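Local coordinates for DUF3863 domain-containing protein (PDB 3LM3) that is of unknown function but is probably a glycoside hydrolase or a carbohydrate deacetylase, at residues E47-R57 with R85-Y94; H170-N178 with S410-L420. All coordinates share one frame; numbering follows the deposited sequence. Where two conformers were deposited one is given.

Interaction 1 of 2, residues E47-R57 with R85-Y94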
loop_
_atom_site.group_PDB
_atom_site.type_symbol
_atom_site.label_atom_id
_atom_site.label_comp_id
_atom_site.label_asym_id
_atom_site.label_seq_id
_atom_site.Cartn_x
_atom_site.Cartn_y
_atom_site.Cartn_z
ATOM N N GLU A 47 2.066 22.189 8.892
ATOM C CA GLU A 47 3.110 21.961 7.896
ATOM C C GLU A 47 3.074 22.915 6.712
ATOM O O GLU A 47 3.706 22.631 5.680
ATOM C CB GLU A 47 3.041 20.515 7.393
ATOM C CG GLU A 47 3.399 19.469 8.425
ATOM C CD GLU A 47 3.355 18.079 7.873
ATOM O OE1 GLU A 47 2.614 17.867 6.877
ATOM O OE2 GLU A 47 4.009 17.152 8.383
ATOM N N VAL A 48 2.365 24.043 6.815
ATOM C CA VAL A 48 2.351 24.993 5.723
ATOM C C VAL A 48 3.761 25.347 5.249
ATOM O O VAL A 48 4.042 25.321 4.059
ATOM C CB VAL A 48 1.515 26.230 6.091
ATOM C CG1 VAL A 48 1.751 27.349 5.096
ATOM C CG2 VAL A 48 0.030 25.816 6.193
ATOM N N ASP A 49 4.668 25.628 6.183
ATOM C CA ASP A 49 6.008 26.028 5.833
ATOM C C ASP A 49 6.885 24.873 5.385
ATOM O O ASP A 49 7.976 25.080 4.874
ATOM C CB ASP A 49 6.655 26.756 7.016
ATOM C CG ASP A 49 5.938 28.049 7.392
ATOM O OD1 ASP A 49 5.163 28.626 6.590
ATOM O OD2 ASP A 49 6.155 28.508 8.537
ATOM N N TRP A 50 6.393 23.634 5.529
ATOM C CA TRP A 50 7.121 22.431 5.157
ATOM C C TRP A 50 6.856 22.032 3.695
ATOM O O TRP A 50 7.441 21.060 3.194
ATOM C CB TRP A 50 6.723 21.253 6.060
ATOM C CG TRP A 50 6.970 21.448 7.535
ATOM C CD1 TRP A 50 6.877 22.594 8.235
ATOM C CD2 TRP A 50 7.316 20.427 8.469
ATOM N NE1 TRP A 50 7.164 22.363 9.566
ATOM C CE2 TRP A 50 7.434 21.035 9.733
ATOM C CE3 TRP A 50 7.557 19.064 8.355
ATOM C CZ2 TRP A 50 7.785 20.311 10.876
ATOM C CZ3 TRP A 50 7.905 18.354 9.496
ATOM C CH2 TRP A 50 8.014 18.979 10.719
ATOM N N HIS A 51 5.979 22.797 3.031
ATOM C CA HIS A 51 5.570 22.548 1.660
ATOM C C HIS A 51 5.982 23.751 0.829
ATOM O O HIS A 51 5.468 24.845 1.011
ATOM C CB HIS A 51 4.065 22.290 1.548
ATOM C CG HIS A 51 3.648 20.989 2.160
ATOM N ND1 HIS A 51 3.439 20.827 3.509
ATOM C CD2 HIS A 51 3.510 19.760 1.607
ATOM C CE1 HIS A 51 3.158 19.552 3.753
ATOM N NE2 HIS A 51 3.186 18.885 2.610
ATOM N N THR A 52 6.929 23.542 -0.072
ATOM C CA THR A 52 7.424 24.600 -0.951
ATOM C C THR A 52 7.472 24.081 -2.382
ATOM O O THR A 52 7.651 22.873 -2.635
ATOM C CB THR A 52 8.816 25.143 -0.571
ATOM O OG1 THR A 52 9.806 24.158 -0.851
ATOM C CG2 THR A 52 8.855 25.578 0.891
ATOM N N LEU A 53 7.346 25.008 -3.328
ATOM C CA LEU A 53 7.511 24.670 -4.727
ATOM C C LEU A 53 8.887 24.066 -4.985
ATOM O O LEU A 53 8.999 23.051 -5.640
ATOM C CB LEU A 53 7.317 25.914 -5.587
ATOM C CG LEU A 53 7.657 25.769 -7.086
ATOM C CD1 LEU A 53 6.807 24.682 -7.792
ATOM C CD2 LEU A 53 7.506 27.129 -7.775
ATOM N N GLU A 54 9.937 24.685 -4.465
ATOM C CA GLU A 54 11.273 24.147 -4.718
ATOM C C GLU A 54 11.442 22.749 -4.157
ATOM O O GLU A 54 12.118 21.922 -4.774
ATOM C CB GLU A 54 12.393 25.050 -4.204
ATOM C CG GLU A 54 13.817 24.356 -4.119
ATOM C CD GLU A 54 14.342 23.670 -5.431
ATOM O OE1 GLU A 54 13.595 23.464 -6.427
ATOM O OE2 GLU A 54 15.542 23.306 -5.447
ATOM N N GLY A 55 10.853 22.450 -3.000
ATOM C CA GLY A 55 10.985 21.132 -2.430
ATOM C C GLY A 55 10.281 20.064 -3.238
ATOM O O GLY A 55 10.789 18.947 -3.400
ATOM N N VAL A 56 9.082 20.374 -3.743
ATOM C CA VAL A 56 8.326 19.459 -4.518
ATOM C C VAL A 56 9.021 19.194 -5.875
ATOM O O VAL A 56 9.139 18.078 -6.338
ATOM C CB VAL A 56 6.909 20.050 -4.642
ATOM C CG1 VAL A 56 6.082 19.229 -5.539
ATOM C CG2 VAL A 56 6.267 20.164 -3.216
ATOM N N ARG A 57 9.467 20.265 -6.504
ATOM C CA ARG A 57 10.183 20.181 -7.787
ATOM C C ARG A 57 11.476 19.363 -7.626
ATOM O O ARG A 57 11.796 18.517 -8.445
ATOM C CB ARG A 57 10.487 21.581 -8.297
ATOM C CG ARG A 57 11.289 21.601 -9.595
ATOM C CD ARG A 57 11.373 23.041 -10.171
ATOM N NE ARG A 57 11.766 24.000 -9.140
ATOM C CZ ARG A 57 11.314 25.258 -9.001
ATOM N NH1 ARG A 57 10.424 25.798 -9.846
ATOM N NH2 ARG A 57 11.757 25.995 -7.975
ATOM N N ARG A 85 -3.122 30.080 -0.122
ATOM C CA ARG A 85 -1.787 30.670 0.072
ATOM C C ARG A 85 -0.814 30.352 -1.060
ATOM O O ARG A 85 -0.933 29.359 -1.764
ATOM C CB ARG A 85 -1.204 30.333 1.443
ATOM C CG ARG A 85 -1.986 31.024 2.562
ATOM C CD ARG A 85 -1.562 30.533 3.937
ATOM N NE ARG A 85 -2.108 29.196 4.183
ATOM C CZ ARG A 85 -2.053 28.567 5.347
ATOM N NH1 ARG A 85 -1.416 29.126 6.373
ATOM N NH2 ARG A 85 -2.596 27.372 5.478
ATOM N N LYS A 86 0.144 31.234 -1.250
ATOM C CA LYS A 86 0.967 31.220 -2.443
ATOM C C LYS A 86 1.716 29.898 -2.648
ATOM O O LYS A 86 1.793 29.384 -3.778
ATOM C CB LYS A 86 1.943 32.387 -2.388
ATOM C CG LYS A 86 2.967 32.402 -3.497
ATOM C CD LYS A 86 3.782 33.692 -3.472
ATOM C CE LYS A 86 4.887 33.639 -4.512
ATOM N NZ LYS A 86 5.624 34.917 -4.639
ATOM N N ASN A 87 2.246 29.307 -1.574
ATOM C CA ASN A 87 2.954 28.033 -1.709
ATOM C C ASN A 87 2.071 26.925 -2.264
ATOM O O ASN A 87 2.478 26.181 -3.168
ATOM C CB ASN A 87 3.649 27.589 -0.418
ATOM C CG ASN A 87 2.698 27.335 0.729
ATOM O OD1 ASN A 87 1.780 28.130 0.998
ATOM N ND2 ASN A 87 2.958 26.264 1.458
ATOM N N TYR A 88 0.860 26.811 -1.726
ATOM C CA TYR A 88 -0.050 25.769 -2.186
ATOM C C TYR A 88 -0.518 26.053 -3.587
ATOM O O TYR A 88 -0.643 25.133 -4.379
ATOM C CB TYR A 88 -1.200 25.523 -1.218
ATOM C CG TYR A 88 -0.690 24.805 0.008
ATOM C CD1 TYR A 88 -0.283 23.481 -0.043
ATOM C CD2 TYR A 88 -0.533 25.475 1.214
ATOM C CE1 TYR A 88 0.224 22.820 1.069
ATOM C CE2 TYR A 88 -0.021 24.826 2.321
ATOM C CZ TYR A 88 0.348 23.513 2.262
ATOM O OH TYR A 88 0.873 22.855 3.367
ATOM N N ARG A 89 -0.737 27.306 -3.933
ATOM C CA ARG A 89 -1.113 27.643 -5.312
ATOM C C ARG A 89 0.011 27.253 -6.288
ATOM O O ARG A 89 -0.255 26.634 -7.333
ATOM C CB ARG A 89 -1.463 29.121 -5.447
ATOM C CG ARG A 89 -1.909 29.515 -6.842
ATOM C CD ARG A 89 -2.618 30.873 -6.837
ATOM N NE ARG A 89 -2.015 31.814 -5.882
ATOM C CZ ARG A 89 -0.794 32.328 -6.006
ATOM N NH1 ARG A 89 -0.028 31.988 -7.043
ATOM N NH2 ARG A 89 -0.335 33.180 -5.094
ATOM N N GLU A 90 1.249 27.598 -5.937
ATOM C CA GLU A 90 2.423 27.272 -6.754
ATOM C C GLU A 90 2.614 25.773 -6.905
ATOM O O GLU A 90 2.933 25.267 -7.987
ATOM C CB GLU A 90 3.705 27.883 -6.169
ATOM C CG GLU A 90 3.793 29.398 -6.262
ATOM C CD GLU A 90 5.052 29.962 -5.591
ATOM O OE1 GLU A 90 5.624 29.349 -4.649
ATOM O OE2 GLU A 90 5.470 31.049 -5.996
ATOM N N ILE A 91 2.424 25.036 -5.820
ATOM C CA ILE A 91 2.530 23.587 -5.882
ATOM C C ILE A 91 1.446 23.004 -6.782
ATOM O O ILE A 91 1.737 22.115 -7.605
ATOM C CB ILE A 91 2.486 22.946 -4.466
ATOM C CG1 ILE A 91 3.784 23.265 -3.740
ATOM C CG2 ILE A 91 2.273 21.453 -4.570
ATOM C CD1 ILE A 91 3.687 23.041 -2.196
ATOM N N ARG A 92 0.202 23.453 -6.652
ATOM C CA ARG A 92 -0.840 22.956 -7.529
ATOM C C ARG A 92 -0.500 23.252 -9.012
ATOM O O ARG A 92 -0.657 22.383 -9.871
ATOM C CB ARG A 92 -2.228 23.510 -7.178
ATOM C CG ARG A 92 -2.820 22.933 -5.870
ATOM C CD ARG A 92 -4.256 23.324 -5.647
ATOM N NE ARG A 92 -4.435 24.758 -5.569
ATOM C CZ ARG A 92 -4.381 25.483 -4.448
ATOM N NH1 ARG A 92 -4.133 24.932 -3.265
ATOM N NH2 ARG A 92 -4.559 26.777 -4.519
ATOM N N ASP A 93 -0.035 24.457 -9.317
ATOM C CA ASP A 93 0.294 24.823 -10.695
ATOM C C ASP A 93 1.395 23.908 -11.228
ATOM O O ASP A 93 1.318 23.441 -12.363
ATOM C CB ASP A 93 0.736 26.293 -10.815
ATOM C CG ASP A 93 -0.397 27.296 -10.636
ATOM O OD1 ASP A 93 -1.589 26.937 -10.647
ATOM O OD2 ASP A 93 -0.054 28.486 -10.501
ATOM N N TYR A 94 2.396 23.625 -10.403
ATOM C CA TYR A 94 3.494 22.765 -10.821
ATOM C C TYR A 94 3.016 21.344 -11.065
ATOM O O TYR A 94 3.391 20.688 -12.039
ATOM C CB TYR A 94 4.596 22.767 -9.752
ATOM C CG TYR A 94 5.698 21.760 -10.011
ATOM C CD1 TYR A 94 6.631 21.976 -11.004
ATOM C CD2 TYR A 94 5.779 20.586 -9.309
ATOM C CE1 TYR A 94 7.620 21.055 -11.263
ATOM C CE2 TYR A 94 6.767 19.676 -9.555
ATOM C CZ TYR A 94 7.675 19.909 -10.540
ATOM O OH TYR A 94 8.665 18.977 -10.811
HETATM O O HOH W 1 6.701 27.701 -2.534
#
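Helix-on-helix packing joins the N-terminal turns of helix 53-64 to helix 86-102, both lying against strand 73-76 of the parallel sheet, where Val56 touches Trp74 and Arg92 touches Phe76. The short axes run nearly alongside, 29° apart with a closest approach of 9.5 Å. Leu53 and Val56 meet Ile91 and Tyr94: Leu53 CD1 lies 3.5 Å from Tyr94 CB, while Val56 sets CG2 against Ile91 CD1 and CG1 against the Tyr94 ring. With CG anti to the backbone N (chi1 172°), the Tyr94 ring swings under Arg57, whose CB lies over one face. An alanine in place of Tyr94 is likely to open a gap beside Leu53 and Val56 and to strip the Arg57 aliphatic chain of its support. Thr52 caps helix 53-64, OG1 accepting from Gly55 N. At the same end a water donates to Glu90 OE1 and accepts from Leu53 N. In the 3-10 turn before the helix, Val48 lays its methyls over one face of the Arg85 guanidinium, which is salt-bridged to Asp83. Tyr88 turns its edge to Val48 CG2, and its hydroxyl bonds Arg30 O. His51 ND1 donates to Glu47 O, 2.8 Å away, fixing the imidazole. One direct hydrogen bond between the segments is nearly straight: Asn87 ND2 donates to His51 O at 2.9 Å and 163°.

Interaction 2 of 2, residues H170-N178 with S410-L420; sequences HAVIWSQHN and SLINKINQKAL
Lys418 NZ, at the end of a buried side chain, is gripped by four oxygens that share its three hydrogens: Ser175 O at 2.8 Å from NZ, a water at 3.1 Å, and the carbonyls of Ala225 and Arg227. The Ser175 carbonyl receives it at a C=O...N angle of 150°. The same water accepts from His177 N, so the ammonium is tied to two neighbouring peptides of 170-178. The carbonyl oxygens around NZ probably help stabilise the positive charge. The lysine chain bends at chi2 (-66°) and then runs extended, carrying CG and CE past His177 CB, with CE 3.8 Å from it. Around the His177 ring, Ile412 CD1 and Leu420 CD1 approach obliquely, and Ser410 OG, bonded mainly to Asp185, stands at its edge. Ser175 follows Trp174 in a type II turn from Ile173 to Gln176; its OG donates to Trp174 O at 2.6 Å, and its CB lies over one face of the indole. Gln417 NE2 packs against Ser175 CB at 3.6 Å, its amide plane 66° from the indole plane. On the other segment, Asn416 OD1 accepts from Lys418 N, an Asx turn at the start of the type I turn 416-419. Trp174 NE1 bonds Ser187 O. Segment 170-178 leaves the end of strand 168-172, the middle strand of a three-stranded parallel sheet, while 410-420 runs along strand 383-389 of the antiparallel sheet, with a backbone hydrogen bond between Ile415 and Phe387, before helix 434-443.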
loop_
_atom_site.group_PDB
_atom_site.type_symbol
_atom_site.label_atom_id
_atom_site.label_comp_id
_atom_site.label_asym_id
_atom_site.label_seq_id
_atom_site.Cartn_x
_atom_site.Cartn_y
_atom_site.Cartn_z
ATOM N N HIS A 170 -6.063 3.023 -3.701
ATOM C CA HIS A 170 -5.227 2.572 -2.601
ATOM C C HIS A 170 -6.129 2.564 -1.382
ATOM O O HIS A 170 -6.497 3.624 -0.870
ATOM C CB HIS A 170 -4.002 3.464 -2.406
ATOM C CG HIS A 170 -3.415 3.398 -1.040
ATOM N ND1 HIS A 170 -3.068 2.215 -0.416
ATOM C CD2 HIS A 170 -3.165 4.384 -0.148
ATOM C CE1 HIS A 170 -2.637 2.499 0.807
ATOM N NE2 HIS A 170 -2.687 3.804 0.995
ATOM N N ALA A 171 -6.533 1.361 -0.963
ATOM C CA ALA A 171 -7.399 1.135 0.191
ATOM C C ALA A 171 -6.962 -0.125 0.955
ATOM O O ALA A 171 -7.784 -0.840 1.563
ATOM C CB ALA A 171 -8.881 1.082 -0.254
ATOM N N VAL A 172 -5.680 -0.448 0.873
ATOM C CA VAL A 172 -5.027 -1.578 1.611
ATOM C C VAL A 172 -3.831 -0.885 2.259
ATOM O O VAL A 172 -3.045 -0.354 1.565
ATOM C CB VAL A 172 -4.517 -2.746 0.643
ATOM C CG1 VAL A 172 -3.529 -3.741 1.359
ATOM C CG2 VAL A 172 -5.633 -3.466 -0.063
ATOM N N ILE A 173 -3.723 -0.836 3.603
ATOM C CA ILE A 173 -2.419 -0.497 4.259
ATOM C C ILE A 173 -1.985 -1.829 4.804
ATOM O O ILE A 173 -2.250 -2.209 5.955
ATOM C CB ILE A 173 -2.399 0.653 5.333
ATOM C CG1 ILE A 173 -2.884 1.983 4.724
ATOM C CG2 ILE A 173 -0.971 0.930 5.746
ATOM C CD1 ILE A 173 -2.619 3.272 5.593
ATOM N N TRP A 174 -1.359 -2.611 3.924
ATOM C CA TRP A 174 -1.220 -4.038 4.155
ATOM C C TRP A 174 -0.515 -4.331 5.463
ATOM O O TRP A 174 0.586 -3.810 5.735
ATOM C CB TRP A 174 -0.465 -4.754 3.010
ATOM C CG TRP A 174 -0.540 -6.225 3.229
ATOM C CD1 TRP A 174 -1.635 -7.020 3.029
ATOM C CD2 TRP A 174 0.457 -7.062 3.815
ATOM N NE1 TRP A 174 -1.371 -8.303 3.430
ATOM C CE2 TRP A 174 -0.092 -8.351 3.928
ATOM C CE3 TRP A 174 1.769 -6.849 4.264
ATOM C CZ2 TRP A 174 0.619 -9.407 4.474
ATOM C CZ3 TRP A 174 2.464 -7.917 4.806
ATOM C CH2 TRP A 174 1.895 -9.174 4.900
ATOM N N SER A 175 -1.143 -5.176 6.286
ATOM C CA SER A 175 -0.639 -5.652 7.573
ATOM C C SER A 175 -0.625 -4.640 8.686
ATOM O O SER A 175 -0.187 -4.954 9.768
ATOM C CB SER A 175 0.737 -6.324 7.497
ATOM O OG SER A 175 1.832 -5.422 7.418
ATOM N N GLN A 176 -1.117 -3.443 8.468
ATOM C CA GLN A 176 -1.052 -2.411 9.500
ATOM C C GLN A 176 -1.813 -2.851 10.751
ATOM O O GLN A 176 -2.993 -3.225 10.688
ATOM C CB GLN A 176 -1.625 -1.088 8.979
ATOM C CG GLN A 176 -1.950 -0.068 10.073
ATOM C CD GLN A 176 -0.810 0.115 11.032
ATOM O OE1 GLN A 176 -1.006 0.374 12.229
ATOM N NE2 GLN A 176 0.390 -0.052 10.530
ATOM N N HIS A 177 -1.111 -2.834 11.885
ATOM C CA HIS A 177 -1.742 -3.068 13.175
ATOM C C HIS A 177 -0.951 -2.195 14.174
ATOM O O HIS A 177 0.298 -2.230 14.214
ATOM C CB HIS A 177 -1.749 -4.580 13.526
ATOM C CG HIS A 177 -2.994 -5.069 14.231
ATOM N ND1 HIS A 177 -4.170 -5.363 13.572
ATOM C CD2 HIS A 177 -3.218 -5.375 15.532
ATOM C CE1 HIS A 177 -5.075 -5.785 14.436
ATOM N NE2 HIS A 177 -4.518 -5.812 15.634
ATOM N N ASN A 178 -1.678 -1.432 14.974
ATOM C CA ASN A 178 -1.077 -0.436 15.864
ATOM C C ASN A 178 -0.038 0.471 15.188
ATOM O O ASN A 178 1.139 0.482 15.572
ATOM C CB ASN A 178 -0.486 -1.121 17.094
ATOM C CG ASN A 178 -1.465 -1.184 18.237
ATOM O OD1 ASN A 178 -2.498 -0.513 18.212
ATOM N ND2 ASN A 178 -1.145 -1.984 19.256
ATOM N N SER A 410 -9.375 -4.567 11.053
ATOM C CA SER A 410 -8.717 -5.795 10.631
ATOM C C SER A 410 -9.676 -6.942 10.421
ATOM O O SER A 410 -10.673 -7.074 11.128
ATOM C CB SER A 410 -7.636 -6.208 11.626
ATOM O OG SER A 410 -6.599 -5.227 11.692
ATOM N N LEU A 411 -9.349 -7.775 9.450
ATOM C CA LEU A 411 -10.095 -9.006 9.182
ATOM C C LEU A 411 -9.276 -10.157 9.756
ATOM O O LEU A 411 -8.212 -10.525 9.231
ATOM C CB LEU A 411 -10.353 -9.152 7.676
ATOM C CG LEU A 411 -11.437 -10.160 7.277
ATOM C CD1 LEU A 411 -11.918 -9.907 5.838
ATOM C CD2 LEU A 411 -10.952 -11.622 7.467
ATOM N N ILE A 412 -9.745 -10.712 10.876
ATOM C CA ILE A 412 -9.008 -11.717 11.631
ATOM C C ILE A 412 -9.979 -12.813 12.025
ATOM O O ILE A 412 -11.116 -12.516 12.471
ATOM C CB ILE A 412 -8.388 -11.063 12.894
ATOM C CG1 ILE A 412 -7.265 -10.113 12.496
ATOM C CG2 ILE A 412 -7.816 -12.094 13.876
ATOM C CD1 ILE A 412 -6.682 -9.262 13.638
ATOM N N ASN A 413 -9.586 -14.063 11.830
ATOM C CA ASN A 413 -10.408 -15.162 12.299
ATOM C C ASN A 413 -9.499 -16.254 12.862
ATOM O O ASN A 413 -9.164 -16.173 14.039
ATOM C CB ASN A 413 -11.439 -15.621 11.250
ATOM C CG ASN A 413 -10.878 -15.725 9.846
ATOM O OD1 ASN A 413 -10.021 -16.545 9.563
ATOM N ND2 ASN A 413 -11.455 -14.938 8.937
ATOM N N LYS A 414 -9.018 -17.202 12.069
ATOM C CA LYS A 414 -8.360 -18.396 12.654
ATOM C C LYS A 414 -6.997 -18.108 13.331
ATOM O O LYS A 414 -6.846 -18.273 14.547
ATOM C CB LYS A 414 -8.227 -19.513 11.607
ATOM C CG LYS A 414 -9.554 -19.941 10.951
ATOM C CD LYS A 414 -10.673 -20.192 11.989
ATOM C CE LYS A 414 -11.829 -21.086 11.443
ATOM N NZ LYS A 414 -11.502 -22.555 11.426
ATOM N N ILE A 415 -6.008 -17.698 12.546
ATOM C CA ILE A 415 -4.670 -17.396 13.034
ATOM C C ILE A 415 -4.197 -16.112 12.343
ATOM O O ILE A 415 -4.250 -16.016 11.117
ATOM C CB ILE A 415 -3.664 -18.550 12.717
ATOM C CG1 ILE A 415 -4.155 -19.874 13.356
ATOM C CG2 ILE A 415 -2.250 -18.245 13.213
ATOM C CD1 ILE A 415 -3.247 -21.061 13.116
ATOM N N ASN A 416 -3.698 -15.161 13.136
ATOM C CA ASN A 416 -3.208 -13.889 12.587
ATOM C C ASN A 416 -1.752 -13.659 12.980
ATOM O O ASN A 416 -1.379 -13.853 14.135
ATOM C CB ASN A 416 -4.093 -12.733 13.042
ATOM C CG ASN A 416 -3.473 -11.394 12.742
ATOM O OD1 ASN A 416 -2.740 -10.860 13.579
ATOM N ND2 ASN A 416 -3.686 -10.895 11.520
ATOM N N GLN A 417 -0.950 -13.188 12.020
ATOM C CA GLN A 417 0.508 -13.049 12.178
ATOM C C GLN A 417 0.955 -12.174 13.333
ATOM O O GLN A 417 2.045 -12.385 13.848
ATOM C CB GLN A 417 1.131 -12.540 10.887
ATOM C CG GLN A 417 0.736 -11.103 10.524
ATOM C CD GLN A 417 1.280 -10.661 9.177
ATOM O OE1 GLN A 417 2.338 -11.132 8.751
ATOM N NE2 GLN A 417 0.580 -9.724 8.514
ATOM N N LYS A 418 0.144 -11.198 13.749
ATOM C CA LYS A 418 0.558 -10.315 14.823
ATOM C C LYS A 418 0.649 -11.049 16.164
ATOM O O LYS A 418 1.296 -10.568 17.102
ATOM C CB LYS A 418 -0.371 -9.099 14.924
ATOM C CG LYS A 418 -0.567 -8.342 13.621
ATOM C CD LYS A 418 0.729 -7.656 13.113
ATOM C CE LYS A 418 0.513 -7.079 11.757
ATOM N NZ LYS A 418 1.711 -6.285 11.283
ATOM N N ALA A 419 0.008 -12.212 16.250
ATOM C CA ALA A 419 0.206 -13.118 17.404
ATOM C C ALA A 419 -0.228 -12.488 18.732
ATOM O O ALA A 419 0.430 -12.694 19.773
ATOM C CB ALA A 419 1.661 -13.608 17.487
ATOM N N LEU A 420 -1.313 -11.732 18.686
ATOM C CA LEU A 420 -1.778 -11.018 19.871
ATOM C C LEU A 420 -2.763 -11.818 20.705
ATOM O O LEU A 420 -2.988 -11.460 21.851
ATOM C CB LEU A 420 -2.364 -9.662 19.516
ATOM C CG LEU A 420 -1.342 -8.726 18.847
ATOM C CD1 LEU A 420 -1.994 -7.428 18.476
ATOM C CD2 LEU A 420 -0.119 -8.465 19.723
HETATM O O HOH W 2 1.768 -3.190 11.617
#

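How the interactions relate
Interaction 1 is complete in the chain before interaction 2 begins, and the two lie on opposite sides of the chain's centre, their centres 36 Å apart and their nearest atoms about 16 Å apart. Both first segments belong to the DUF3863 family region. Interaction 1 stays within it, pairing helices 53-64 and 86-102 against strand 73-76 of the five-stranded parallel sheet. Interaction 2 instead brings the loop after strand 168-172, in a separate three-stranded parallel sheet, against a DUF3864 segment beside the four-stranded antiparallel sheet. One contact is thus local to the parallel-sheet part, at its periphery; the other, 231 residues spanned, joins the DUF3863 region to the DUF3864 region.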